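PDB 3TQF: Hpr(Ser) kinase from Coxiella burnetii, which probably uses ATP to phosphorylate a serine of the phosphocarrier protein HPr and, as a bifunctional kinase/phosphatase, removes that phosphate again. Local coordinates for residues W7-L12 and L20-A25; V13-G18 and N151-M156; L51-N56 and L124-P129. All blocks are in the same frame, centred on the assembly; numbering follows the deposited sequence.

Contact 1: residues W7-L12 and L20-A25; sequences WHANFL and LITGEA
Leu20 turns CG beside its backbone N (chi1 -61°), while Phe11 turns its ring carbon CG anti to N (chi1 -167°), and the two side chains meet on one face of the sheet. There Leu20 CD2 lies against the CD1 and CE1 side of the Phe11 ring. The other methyl, Leu20 CD1, reaches Trp7, 4.0 Å from NE1, the two side chains crossing at about a right angle. Leu20 thus bridges two aromatic residues, and Ile49 of strand 48-53 and Val95 of strand 92-102 pack on the same cluster. On the other face Leu12 CD1 touches Ile21 CG1 at 4.1 Å, next to helix 29-38.

Between the faces runs the antiparallel pairing of the 10-14/17-23 hairpin. Asn10 and Ile21 form a hydrogen-bonded pair, with Asn10 N to Ile21 O at 3.0 Å and Ile21 N to Asn10 O at 2.8 Å. Asn10 O also receives a CA-H contact from Leu20 CA. Beyond the pair, Ala9 CB sits near Ile21 O.

The side-chain amide of buried Asn10 shares the face of Leu12 and Ile21, and its OD1 is bonded by Asp47 N. A phosphate ion, probably from the crystallisation liquor, lies about 5 Å from this side chain and may mark a pocket. Strand 17-23 runs into Gly23 of what looks like a P-loop, consistent with a nucleotide phosphate site here.

Contact 2: residues V13-G18 and N151-M156; sequences VIDKMG and NHRLKM
The guanidinium of Arg153 has Lys16 CG over one face, while Asp15 OD1 comes to NH1 obliquely; the His152 ring meets the selenium of selenomethionine Met17 at its edge. That selenium stands 5.3 Å from the centroid of the His152 ring and near the ring plane, with His152 CD2 the closest ring atom.

Asp15 and Arg153 form a salt bridge with their planes 89° apart. Asp15 OD1 is 3.1 Å from Arg153 NH1, and the hydrogen bond from NH1 to Asp15 OD2, 3.3 Å long, is weak, so both oxygens share one nitrogen. Arg153 runs extended from CG to NE, bringing its CD to the turn beside the backbone O of Asp15. Nearer the helix, Met17 SE rests 3.8 Å from Arg153 CB and Met17 CE lies 4.0 Å from Arg153 CD. The selenomethionine chain bends at chi2 (-88°) and chi3, crossing the aliphatic part of the arginine obliquely.

All three hairpin residues belong to the type I' turn from Ile14 to Met17, which joins strands 10-14 and 17-23 and meets helix 141-165 here. The arginine has a second acid, since its NE pairs with Glu157, and His152 ND1 bonds Tyr118 OH. Lys16 NZ lies 4.4 Å from Arg153 NH2, a like-charge approach that the two carboxylates would be expected to offset at this surface site.

Contact 3: residues L51-N56 and L124-P129; sequences LKQENN and LGINVP
Leu124, Gln53 and Ile126 give up the most surface here. Leu124 sits in the turn just before strand 126-134 and points its side chain at strand 48-53, where its CD1 touches Leu51 CB at 3.9 Å. Its CB is as far from Gln53 NE2. Leu58 of the adjoining strand 58-61 packs on both Leu124 and Ile126.

Gln53 is extended beyond CG, with chi2 at 177° putting CD out toward the turn. It meets Ile126 tip to tip: Ile126 CD1 lies 3.7 Å from Gln53 NE2 and 4.0 Å from Gln53 CG. Gln53 NE2 also comes near Leu124 O, but the angle is poor and the pair does not count as a hydrogen bond. The contact between the two segments therefore rests on van der Waals contact: leucine on leucine at one end, the glutamine amide against the isoleucine methyl at the other.

Leu51, which is buried, also packs on Trp7 and Ile123. Leu124 and Gly125, both with positive phi, form the connection between the antiparallel strands 117-123 and 126-134. This is a beta hairpin turn packed against the end of another strand of the same mixed sheet, within the HPr kinase C-terminal domain.

From the N terminus the chain enters contact 1 at 7-12 and closes it at once, through the tight hairpin to 20-25. The tip of that hairpin, 13-18, opens contact 2, which closes only when the chain reaches 151-156 in helix 141-165, so contacts 1 and 2 cross. Contact 3, from 51-56 to 124-129, opens after contact 1 has closed and lies wholly within the span of contact 2. The three centres are about 17 Å from one another, yet each pair touches: Phe11 on Gly18, Trp7 on Leu51, and His152 on Pro129. Together they pair two sheet strands, bring helix 141-165 onto their turn, and pack the turn before strand 126-134 on strand 48-53.

Contact 1: residues W7-L12 and L20-A25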
ATOM      1  N   TRP A   7     -17.616 -24.093  -2.008  1.00 50.18           N
ATOM      2  CA  TRP A   7     -16.414 -23.823  -2.787  1.00 48.16           C
ATOM      3  C   TRP A   7     -15.413 -23.092  -1.902  1.00 46.26           C
ATOM      4  O   TRP A   7     -15.768 -22.120  -1.244  1.00 45.20           O
ATOM      5  CB  TRP A   7     -16.780 -22.979  -4.005  1.00 46.84           C
ATOM      6  CG  TRP A   7     -15.656 -22.696  -4.942  1.00 45.34           C
ATOM      7  CD1 TRP A   7     -14.721 -21.720  -4.816  1.00 43.41           C
ATOM      8  CD2 TRP A   7     -15.363 -23.375  -6.168  1.00 46.27           C
ATOM      9  NE1 TRP A   7     -13.853 -21.751  -5.880  1.00 43.17           N
ATOM     10  CE2 TRP A   7     -14.227 -22.760  -6.726  1.00 45.00           C
ATOM     11  CE3 TRP A   7     -15.945 -24.448  -6.842  1.00 48.46           C
ATOM     12  CZ2 TRP A   7     -13.658 -23.184  -7.925  1.00 45.63           C
ATOM     13  CZ3 TRP A   7     -15.382 -24.865  -8.031  1.00 49.40           C
ATOM     14  CH2 TRP A   7     -14.249 -24.235  -8.559  1.00 47.89           C
ATOM     15  N   HIS A   8     -14.170 -23.566  -1.879  1.00 46.15           N
ATOM     16  CA  HIS A   8     -13.144 -22.984  -1.017  1.00 44.96           C
ATOM     17  C   HIS A   8     -12.447 -21.808  -1.706  1.00 42.38           C
ATOM     18  O   HIS A   8     -11.599 -21.991  -2.575  1.00 42.27           O
ATOM     19  CB  HIS A   8     -12.131 -24.053  -0.579  1.00 46.68           C
ATOM     20  CG  HIS A   8     -11.007 -23.514   0.250  1.00 46.14           C
ATOM     21  ND1 HIS A   8     -11.166 -22.462   1.123  1.00 45.39           N
ATOM     22  CD2 HIS A   8      -9.708 -23.880   0.339  1.00 47.11           C
ATOM     23  CE1 HIS A   8     -10.011 -22.197   1.707  1.00 45.55           C
ATOM     24  NE2 HIS A   8      -9.111 -23.046   1.251  1.00 46.32           N
ATOM     25  N   ALA A   9     -12.814 -20.598  -1.305  1.00 40.66           N
ATOM     26  CA  ALA A   9     -12.217 -19.387  -1.851  1.00 38.61           C
ATOM     27  C   ALA A   9     -12.778 -18.160  -1.142  1.00 37.49           C
ATOM     28  O   ALA A   9     -13.727 -18.267  -0.365  1.00 38.32           O
ATOM     29  CB  ALA A   9     -12.484 -19.294  -3.353  1.00 38.12           C
ATOM     30  N   ASN A  10     -12.180 -17.002  -1.401  1.00 35.79           N
ATOM     31  CA  ASN A  10     -12.767 -15.733  -0.989  1.00 34.99           C
ATOM     32  C   ASN A  10     -13.560 -15.190  -2.164  1.00 34.35           C
ATOM     33  O   ASN A  10     -13.172 -15.385  -3.310  1.00 34.08           O
ATOM     34  CB  ASN A  10     -11.695 -14.732  -0.565  1.00 34.17           C
ATOM     35  CG  ASN A  10     -10.840 -15.239   0.583  1.00 35.00           C
ATOM     36  OD1 ASN A  10     -11.226 -16.154   1.304  1.00 36.83           O
ATOM     37  ND2 ASN A  10      -9.665 -14.645   0.748  1.00 35.08           N
ATOM     38  N   PHE A  11     -14.668 -14.512  -1.878  1.00 34.44           N
ATOM     39  CA  PHE A  11     -15.550 -14.002  -2.918  1.00 34.14           C
ATOM     40  C   PHE A  11     -15.825 -12.532  -2.673  1.00 33.67           C
ATOM     41  O   PHE A  11     -16.396 -12.163  -1.653  1.00 34.14           O
ATOM     42  CB  PHE A  11     -16.855 -14.808  -2.939  1.00 35.72           C
ATOM     43  CG  PHE A  11     -17.710 -14.579  -4.158  1.00 35.46           C
ATOM     44  CD1 PHE A  11     -17.152 -14.454  -5.419  1.00 34.79           C
ATOM     45  CD2 PHE A  11     -19.086 -14.535  -4.041  1.00 37.25           C
ATOM     46  CE1 PHE A  11     -17.949 -14.258  -6.535  1.00 35.66           C
ATOM     47  CE2 PHE A  11     -19.895 -14.342  -5.154  1.00 38.22           C
ATOM     48  CZ  PHE A  11     -19.323 -14.202  -6.403  1.00 37.37           C
ATOM     49  N   LEU A  12     -15.394 -11.699  -3.616  1.00 32.94           N
ATOM     50  CA  LEU A  12     -15.522 -10.251  -3.512  1.00 32.81           C
ATOM     51  C   LEU A  12     -16.218  -9.714  -4.758  1.00 33.22           C
ATOM     52  O   LEU A  12     -16.131 -10.316  -5.830  1.00 32.95           O
ATOM     53  CB  LEU A  12     -14.137  -9.615  -3.390  1.00 31.78           C
ATOM     54  CG  LEU A  12     -13.240 -10.135  -2.261  1.00 31.75           C
ATOM     55  CD1 LEU A  12     -11.790 -10.110  -2.665  1.00 31.05           C
ATOM     56  CD2 LEU A  12     -13.460  -9.330  -0.991  1.00 32.98           C
ATOM     57  N   LEU A  20     -13.618 -14.629  -7.482  1.00 33.42           N
ATOM     58  CA  LEU A  20     -13.176 -15.669  -6.553  1.00 33.80           C
ATOM     59  C   LEU A  20     -11.655 -15.621  -6.414  1.00 33.29           C
ATOM     60  O   LEU A  20     -10.953 -15.647  -7.417  1.00 33.57           O
ATOM     61  CB  LEU A  20     -13.577 -17.049  -7.082  1.00 35.21           C
ATOM     62  CG  LEU A  20     -15.065 -17.344  -7.293  1.00 36.06           C
ATOM     63  CD1 LEU A  20     -15.249 -18.653  -8.035  1.00 36.94           C
ATOM     64  CD2 LEU A  20     -15.789 -17.389  -5.966  1.00 36.23           C
ATOM     65  N   ILE A  21     -11.148 -15.559  -5.184  1.00 33.12           N
ATOM     66  CA  ILE A  21      -9.695 -15.555  -4.939  1.00 32.89           C
ATOM     67  C   ILE A  21      -9.233 -16.838  -4.250  1.00 34.01           C
ATOM     68  O   ILE A  21      -9.774 -17.230  -3.219  1.00 34.26           O
ATOM     69  CB  ILE A  21      -9.251 -14.385  -4.062  1.00 32.08           C
ATOM     70  CG1 ILE A  21      -9.756 -13.050  -4.618  1.00 31.54           C
ATOM     71  CG2 ILE A  21      -7.743 -14.360  -3.980  1.00 32.17           C
ATOM     72  CD1 ILE A  21      -8.901 -12.497  -5.710  1.00 31.89           C
ATOM     73  N   THR A  22      -8.200 -17.454  -4.822  1.00 34.88           N
ATOM     74  CA  THR A  22      -7.688 -18.752  -4.397  1.00 36.49           C
ATOM     75  C   THR A  22      -6.165 -18.698  -4.273  1.00 37.04           C
ATOM     76  O   THR A  22      -5.523 -17.811  -4.834  1.00 36.33           O
ATOM     77  CB  THR A  22      -8.124 -19.843  -5.417  1.00 37.82           C
ATOM     78  OG1 THR A  22      -9.205 -20.606  -4.867  1.00 38.90           O
ATOM     79  CG2 THR A  22      -6.985 -20.788  -5.776  1.00 39.81           C
ATOM     80  N   GLY A  23      -5.591 -19.639  -3.531  1.00 38.63           N
ATOM     81  CA  GLY A  23      -4.139 -19.727  -3.390  1.00 39.76           C
ATOM     82  C   GLY A  23      -3.717 -20.583  -2.212  1.00 41.60           C
ATOM     83  O   GLY A  23      -4.557 -21.050  -1.441  1.00 41.83           O
ATOM     84  N   GLU A  24      -2.409 -20.777  -2.068  1.00 43.28           N
ATOM     85  CA  GLU A  24      -1.856 -21.533  -0.942  1.00 45.45           C
ATOM     86  C   GLU A  24      -2.175 -20.849   0.375  1.00 44.67           C
ATOM     87  O   GLU A  24      -2.596 -19.686   0.402  1.00 42.78           O
ATOM     88  CB  GLU A  24      -0.338 -21.676  -1.067  1.00 47.45           C
ATOM     89  CG  GLU A  24       0.116 -22.536  -2.229  1.00 49.85           C
ATOM     90  CD  GLU A  24       1.628 -22.660  -2.311  1.00 53.24           C
ATOM     91  OE1 GLU A  24       2.279 -22.756  -1.246  1.00 55.24           O
ATOM     92  OE2 GLU A  24       2.167 -22.667  -3.441  1.00 54.77           O
ATOM     93  N   ALA A  25      -1.966 -21.575   1.470  1.00 46.61           N
ATOM     94  CA  ALA A  25      -2.215 -21.037   2.805  1.00 46.37           C
ATOM     95  C   ALA A  25      -1.148 -20.010   3.187  1.00 46.31           C
ATOM     96  O   ALA A  25       0.015 -20.126   2.790  1.00 47.42           O
ATOM     97  CB  ALA A  25      -2.263 -22.156   3.830  1.00 48.70           C
TER

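Contact 2: residues V13-G18 and N151-M156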
ATOM      1  N   VAL A  13     -16.910  -8.587  -4.613  1.00 33.98           N
ATOM      2  CA  VAL A  13     -17.404  -7.855  -5.767  1.00 34.50           C
ATOM      3  C   VAL A  13     -16.410  -6.734  -6.048  1.00 33.98           C
ATOM      4  O   VAL A  13     -16.158  -5.894  -5.180  1.00 34.13           O
ATOM      5  CB  VAL A  13     -18.813  -7.288  -5.535  1.00 36.21           C
ATOM      6  CG1 VAL A  13     -19.290  -6.532  -6.772  1.00 36.73           C
ATOM      7  CG2 VAL A  13     -19.784  -8.410  -5.191  1.00 36.87           C
ATOM      8  N   ILE A  14     -15.827  -6.754  -7.250  1.00 33.51           N
ATOM      9  CA  ILE A  14     -14.837  -5.776  -7.676  1.00 33.23           C
ATOM     10  C   ILE A  14     -15.208  -5.238  -9.047  1.00 34.31           C
ATOM     11  O   ILE A  14     -15.233  -5.984 -10.021  1.00 34.18           O
ATOM     12  CB  ILE A  14     -13.440  -6.395  -7.795  1.00 32.22           C
ATOM     13  CG1 ILE A  14     -13.034  -7.091  -6.492  1.00 31.91           C
ATOM     14  CG2 ILE A  14     -12.428  -5.324  -8.167  1.00 32.15           C
ATOM     15  CD1 ILE A  14     -11.712  -7.860  -6.588  1.00 30.86           C
ATOM     16  N   ASP A  15     -15.489  -3.938  -9.115  1.00 35.76           N
ATOM     17  CA  ASP A  15     -15.876  -3.271 -10.357  1.00 37.03           C
ATOM     18  C   ASP A  15     -17.038  -4.002 -11.028  1.00 37.84           C
ATOM     19  O   ASP A  15     -16.995  -4.279 -12.221  1.00 38.56           O
ATOM     20  CB  ASP A  15     -14.664  -3.173 -11.299  1.00 36.77           C
ATOM     21  CG  ASP A  15     -14.910  -2.254 -12.490  1.00 38.77           C
ATOM     22  OD1 ASP A  15     -15.745  -1.330 -12.382  1.00 41.52           O
ATOM     23  OD2 ASP A  15     -14.266  -2.462 -13.538  1.00 39.13           O
ATOM     24  N   LYS A  16     -18.063  -4.322 -10.242  1.00 38.41           N
ATOM     25  CA  LYS A  16     -19.257  -5.058 -10.705  1.00 39.61           C
ATOM     26  C   LYS A  16     -19.028  -6.561 -10.963  1.00 38.61           C
ATOM     27  O   LYS A  16     -19.987  -7.280 -11.238  1.00 39.64           O
ATOM     28  CB  LYS A  16     -19.871  -4.421 -11.963  1.00 41.36           C
ATOM     29  CG  LYS A  16     -20.171  -2.923 -11.877  1.00 43.31           C
ATOM     30  CD  LYS A  16     -21.586  -2.627 -11.379  1.00 46.60           C
ATOM     31  CE  LYS A  16     -22.258  -1.487 -12.168  1.00 49.53           C
ATOM     32  NZ  LYS A  16     -21.363  -0.315 -12.408  1.00 49.91           N
HETATM   33  N   MSE A  17     -17.783  -7.026 -10.868  1.00 36.87           N
HETATM   34  CA  MSE A  17     -17.437  -8.421 -11.131  1.00 36.46           C
HETATM   35  C   MSE A  17     -17.317  -9.224  -9.836  1.00 35.63           C
HETATM   36  O   MSE A  17     -16.509  -8.901  -8.968  1.00 34.93           O
HETATM   37  CB  MSE A  17     -16.086  -8.513 -11.846  1.00 35.89           C
HETATM   38  CG  MSE A  17     -15.912  -7.635 -13.072  1.00 37.35           C
HETATM   39 SE   MSE A  17     -16.533  -8.499 -14.684  1.00 40.48          SE
HETATM   40  CE  MSE A  17     -18.423  -8.043 -14.554  1.00 41.80           C
ATOM     41  N   GLY A  18     -18.109 -10.281  -9.711  1.00 36.19           N
ATOM     42  CA  GLY A  18     -17.908 -11.273  -8.662  1.00 35.58           C
ATOM     43  C   GLY A  18     -16.631 -12.049  -8.917  1.00 34.36           C
ATOM     44  O   GLY A  18     -16.533 -12.781  -9.897  1.00 34.57           O
ATOM     45  N   ASN A 151      -9.506  -4.596 -16.101  1.00 36.56           N
ATOM     46  CA  ASN A 151      -9.082  -4.995 -17.442  1.00 38.13           C
ATOM     47  C   ASN A 151      -9.908  -6.152 -17.960  1.00 38.55           C
ATOM     48  O   ASN A 151     -10.252  -6.194 -19.141  1.00 40.14           O
ATOM     49  CB  ASN A 151      -7.594  -5.387 -17.467  1.00 38.42           C
ATOM     50  CG  ASN A 151      -6.699  -4.270 -17.967  1.00 39.60           C
ATOM     51  OD1 ASN A 151      -7.059  -3.098 -17.921  1.00 40.17           O
ATOM     52  ND2 ASN A 151      -5.526  -4.634 -18.456  1.00 40.86           N
ATOM     53  N   HIS A 152     -10.221  -7.092 -17.074  1.00 37.72           N
ATOM     54  CA  HIS A 152     -11.038  -8.241 -17.445  1.00 38.36           C
ATOM     55  C   HIS A 152     -12.439  -7.806 -17.880  1.00 39.41           C
ATOM     56  O   HIS A 152     -12.954  -8.288 -18.888  1.00 40.60           O
ATOM     57  CB  HIS A 152     -11.127  -9.251 -16.296  1.00 37.12           C
ATOM     58  CG  HIS A 152     -12.033 -10.402 -16.587  1.00 37.57           C
ATOM     59  ND1 HIS A 152     -11.642 -11.478 -17.352  1.00 38.96           N
ATOM     60  CD2 HIS A 152     -13.323 -10.630 -16.247  1.00 37.56           C
ATOM     61  CE1 HIS A 152     -12.651 -12.326 -17.462  1.00 39.84           C
ATOM     62  NE2 HIS A 152     -13.683 -11.833 -16.799  1.00 39.05           N
ATOM     63  N   ARG A 153     -13.043  -6.895 -17.124  1.00 39.31           N
ATOM     64  CA  ARG A 153     -14.374  -6.401 -17.446  1.00 40.86           C
ATOM     65  C   ARG A 153     -14.395  -5.692 -18.794  1.00 42.94           C
ATOM     66  O   ARG A 153     -15.330  -5.872 -19.574  1.00 44.58           O
ATOM     67  CB  ARG A 153     -14.878  -5.460 -16.355  1.00 40.57           C
ATOM     68  CG  ARG A 153     -16.189  -4.767 -16.694  1.00 42.61           C
ATOM     69  CD  ARG A 153     -16.965  -4.415 -15.448  1.00 43.36           C
ATOM     70  NE  ARG A 153     -18.073  -3.517 -15.759  1.00 46.23           N
ATOM     71  CZ  ARG A 153     -18.046  -2.190 -15.648  1.00 47.78           C
ATOM     72  NH1 ARG A 153     -16.961  -1.554 -15.216  1.00 47.34           N
ATOM     73  NH2 ARG A 153     -19.127  -1.489 -15.970  1.00 50.44           N
ATOM     74  N   LEU A 154     -13.375  -4.885 -19.067  1.00 43.41           N
ATOM     75  CA  LEU A 154     -13.252  -4.251 -20.376  1.00 45.61           C
ATOM     76  C   LEU A 154     -13.120  -5.301 -21.479  1.00 46.92           C
ATOM     77  O   LEU A 154     -13.727  -5.172 -22.539  1.00 48.74           O
ATOM     78  CB  LEU A 154     -12.059  -3.294 -20.413  1.00 45.80           C
ATOM     79  CG  LEU A 154     -12.227  -1.990 -19.635  1.00 45.76           C
ATOM     80  CD1 LEU A 154     -10.937  -1.194 -19.671  1.00 46.39           C
ATOM     81  CD2 LEU A 154     -13.379  -1.171 -20.195  1.00 47.74           C
ATOM     82  N   LYS A 155     -12.339  -6.342 -21.215  1.00 46.51           N
ATOM     83  CA  LYS A 155     -12.128  -7.414 -22.187  1.00 48.28           C
ATOM     84  C   LYS A 155     -13.416  -8.194 -22.493  1.00 49.11           C
ATOM     85  O   LYS A 155     -13.694  -8.506 -23.649  1.00 50.92           O
ATOM     86  CB  LYS A 155     -11.031  -8.365 -21.697  1.00 47.57           C
ATOM     87  CG  LYS A 155     -10.697  -9.466 -22.691  1.00 50.41           C
ATOM     88  CD  LYS A 155      -9.284 -10.011 -22.514  1.00 51.99           C
ATOM     89  CE  LYS A 155      -8.912 -10.946 -23.674  1.00 55.31           C
ATOM     90  NZ  LYS A 155      -7.447 -11.253 -23.727  1.00 57.02           N
HETATM   91  N   MSE A 156     -14.196  -8.497 -21.458  1.00 48.22           N
HETATM   92  CA  MSE A 156     -15.471  -9.191 -21.627  1.00 49.40           C
HETATM   93  C   MSE A 156     -16.475  -8.317 -22.360  1.00 51.03           C
HETATM   94  O   MSE A 156     -17.252  -8.817 -23.167  1.00 53.07           O
HETATM   95  CB  MSE A 156     -16.057  -9.616 -20.275  1.00 48.21           C
HETATM   96  CG  MSE A 156     -15.297 -10.738 -19.560  1.00 48.04           C
HETATM   97 SE   MSE A 156     -14.912 -12.322 -20.657  1.00 52.32          SE
HETATM   98  CE  MSE A 156     -13.106 -11.865 -21.223  1.00 52.30           C
TER

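Contact 3: residues L51-N56 and L124-P129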
ATOM      1  N   LEU A  51     -22.625 -22.070  -3.558  1.00 53.56           N
ATOM      2  CA  LEU A  51     -22.855 -21.831  -4.978  1.00 53.25           C
ATOM      3  C   LEU A  51     -24.192 -22.422  -5.408  1.00 56.32           C
ATOM      4  O   LEU A  51     -24.643 -23.423  -4.852  1.00 58.69           O
ATOM      5  CB  LEU A  51     -21.735 -22.460  -5.812  1.00 52.44           C
ATOM      6  CG  LEU A  51     -20.303 -21.944  -5.631  1.00 49.87           C
ATOM      7  CD1 LEU A  51     -19.361 -22.775  -6.481  1.00 50.06           C
ATOM      8  CD2 LEU A  51     -20.172 -20.470  -5.989  1.00 47.63           C
ATOM      9  N   LYS A  52     -24.821 -21.803  -6.405  1.00 56.57           N
ATOM     10  CA  LYS A  52     -26.055 -22.330  -6.990  1.00 59.76           C
ATOM     11  C   LYS A  52     -26.301 -21.757  -8.385  1.00 59.54           C
ATOM     12  O   LYS A  52     -25.729 -20.732  -8.750  1.00 56.97           O
ATOM     13  CB  LYS A  52     -27.257 -22.030  -6.088  1.00 61.85           C
ATOM     14  CG  LYS A  52     -27.535 -20.541  -5.897  1.00 61.21           C
ATOM     15  CD  LYS A  52     -28.765 -20.294  -5.027  1.00 64.46           C
ATOM     16  CE  LYS A  52     -28.925 -18.804  -4.709  1.00 63.61           C
ATOM     17  NZ  LYS A  52     -30.171 -18.520  -3.942  1.00 67.01           N
ATOM     18  N   GLN A  53     -27.157 -22.428  -9.151  1.00 62.49           N
ATOM     19  CA  GLN A  53     -27.546 -21.963 -10.481  1.00 63.17           C
ATOM     20  C   GLN A  53     -28.977 -21.432 -10.486  1.00 65.80           C
ATOM     21  O   GLN A  53     -29.916 -22.152 -10.135  1.00 68.89           O
ATOM     22  CB  GLN A  53     -27.401 -23.085 -11.509  1.00 64.92           C
ATOM     23  CG  GLN A  53     -26.120 -23.008 -12.310  1.00 62.94           C
ATOM     24  CD  GLN A  53     -25.963 -24.168 -13.269  1.00 65.55           C
ATOM     25  OE1 GLN A  53     -26.926 -24.612 -13.898  1.00 68.71           O
ATOM     26  NE2 GLN A  53     -24.738 -24.667 -13.389  1.00 64.69           N
ATOM     27  N   GLU A  54     -29.134 -20.170 -10.886  1.00 64.94           N
ATOM     28  CA  GLU A  54     -30.453 -19.539 -11.003  1.00 67.60           C
ATOM     29  C   GLU A  54     -30.523 -18.657 -12.250  1.00 67.47           C
ATOM     30  O   GLU A  54     -29.836 -17.634 -12.328  1.00 65.12           O
ATOM     31  CB  GLU A  54     -30.751 -18.695  -9.763  1.00 67.10           C
ATOM     32  CG  GLU A  54     -31.011 -19.510  -8.506  1.00 68.84           C
ATOM     33  CD  GLU A  54     -31.509 -18.663  -7.340  1.00 69.68           C
ATOM     34  OE1 GLU A  54     -31.000 -17.534  -7.155  1.00 67.39           O
ATOM     35  OE2 GLU A  54     -32.406 -19.136  -6.606  1.00 72.76           O
ATOM     36  N   ASN A  55     -31.347 -19.061 -13.218  1.00 70.48           N
ATOM     37  CA  ASN A  55     -31.554 -18.306 -14.465  1.00 71.06           C
ATOM     38  C   ASN A  55     -30.286 -18.203 -15.321  1.00 68.28           C
ATOM     39  O   ASN A  55     -29.925 -17.113 -15.781  1.00 66.93           O
ATOM     40  CB  ASN A  55     -32.103 -16.900 -14.169  1.00 71.13           C
ATOM     41  CG  ASN A  55     -33.330 -16.925 -13.269  1.00 74.42           C
ATOM     42  OD1 ASN A  55     -34.346 -17.555 -13.591  1.00 78.08           O
ATOM     43  ND2 ASN A  55     -33.243 -16.229 -12.136  1.00 73.08           N
ATOM     44  N   ASN A  56     -29.625 -19.341 -15.534  1.00 67.80           N
ATOM     45  CA  ASN A  56     -28.345 -19.390 -16.252  1.00 65.41           C
ATOM     46  C   ASN A  56     -27.299 -18.434 -15.653  1.00 61.31           C
ATOM     47  O   ASN A  56     -26.543 -17.777 -16.378  1.00 59.83           O
ATOM     48  CB  ASN A  56     -28.551 -19.121 -17.751  1.00 67.03           C
ATOM     49  CG  ASN A  56     -29.466 -20.145 -18.409  1.00 71.71           C
ATOM     50  OD1 ASN A  56     -29.252 -21.353 -18.286  1.00 73.59           O
ATOM     51  ND2 ASN A  56     -30.488 -19.665 -19.113  1.00 74.79           N
ATOM     52  N   LEU A 124     -19.668 -25.965 -11.302  1.00 52.80           N
ATOM     53  CA  LEU A 124     -20.998 -26.518 -11.548  1.00 55.57           C
ATOM     54  C   LEU A 124     -21.350 -26.500 -13.034  1.00 56.73           C
ATOM     55  O   LEU A 124     -22.452 -26.115 -13.415  1.00 57.79           O
ATOM     56  CB  LEU A 124     -22.059 -25.771 -10.732  1.00 55.14           C
ATOM     57  CG  LEU A 124     -21.868 -25.815  -9.216  1.00 54.43           C
ATOM     58  CD1 LEU A 124     -22.967 -25.026  -8.513  1.00 54.31           C
ATOM     59  CD2 LEU A 124     -21.833 -27.254  -8.729  1.00 56.62           C
ATOM     60  N   GLY A 125     -20.392 -26.911 -13.863  1.00 56.86           N
ATOM     61  CA  GLY A 125     -20.600 -27.036 -15.302  1.00 58.38           C
ATOM     62  C   GLY A 125     -20.596 -25.735 -16.079  1.00 56.40           C
ATOM     63  O   GLY A 125     -20.919 -25.728 -17.263  1.00 58.13           O
ATOM     64  N   ILE A 126     -20.235 -24.634 -15.429  1.00 53.16           N
ATOM     65  CA  ILE A 126     -20.185 -23.332 -16.085  1.00 51.36           C
ATOM     66  C   ILE A 126     -18.728 -22.901 -16.245  1.00 49.17           C
ATOM     67  O   ILE A 126     -17.931 -23.049 -15.325  1.00 47.85           O
ATOM     68  CB  ILE A 126     -20.995 -22.282 -15.293  1.00 49.98           C
ATOM     69  CG1 ILE A 126     -22.491 -22.591 -15.425  1.00 53.04           C
ATOM     70  CG2 ILE A 126     -20.699 -20.873 -15.786  1.00 47.58           C
ATOM     71  CD1 ILE A 126     -23.398 -21.561 -14.785  1.00 53.36           C
ATOM     72  N   ASN A 127     -18.390 -22.389 -17.425  1.00 49.15           N
ATOM     73  CA  ASN A 127     -17.042 -21.923 -17.707  1.00 47.57           C
ATOM     74  C   ASN A 127     -16.831 -20.562 -17.093  1.00 44.90           C
ATOM     75  O   ASN A 127     -17.408 -19.580 -17.554  1.00 44.92           O
ATOM     76  CB  ASN A 127     -16.795 -21.825 -19.214  1.00 49.05           C
ATOM     77  CG  ASN A 127     -16.724 -23.179 -19.882  1.00 52.16           C
ATOM     78  OD1 ASN A 127     -16.828 -24.210 -19.224  1.00 53.61           O
ATOM     79  ND2 ASN A 127     -16.547 -23.183 -21.198  1.00 53.72           N
ATOM     80  N   VAL A 128     -16.010 -20.508 -16.050  1.00 43.15           N
ATOM     81  CA  VAL A 128     -15.605 -19.249 -15.455  1.00 40.65           C
ATOM     82  C   VAL A 128     -14.157 -18.968 -15.864  1.00 40.07           C
ATOM     83  O   VAL A 128     -13.283 -19.812 -15.665  1.00 40.56           O
ATOM     84  CB  VAL A 128     -15.718 -19.299 -13.927  1.00 39.49           C
ATOM     85  CG1 VAL A 128     -15.208 -18.002 -13.313  1.00 37.29           C
ATOM     86  CG2 VAL A 128     -17.159 -19.567 -13.517  1.00 40.22           C
ATOM     87  N   PRO A 129     -13.899 -17.793 -16.465  1.00 39.31           N
ATOM     88  CA  PRO A 129     -12.523 -17.439 -16.802  1.00 38.91           C
ATOM     89  C   PRO A 129     -11.636 -17.426 -15.567  1.00 37.56           C
ATOM     90  O   PRO A 129     -12.079 -17.017 -14.494  1.00 36.18           O
ATOM     91  CB  PRO A 129     -12.644 -16.030 -17.388  1.00 38.26           C
ATOM     92  CG  PRO A 129     -14.055 -15.901 -17.827  1.00 38.98           C
ATOM     93  CD  PRO A 129     -14.876 -16.820 -16.986  1.00 39.28           C
TER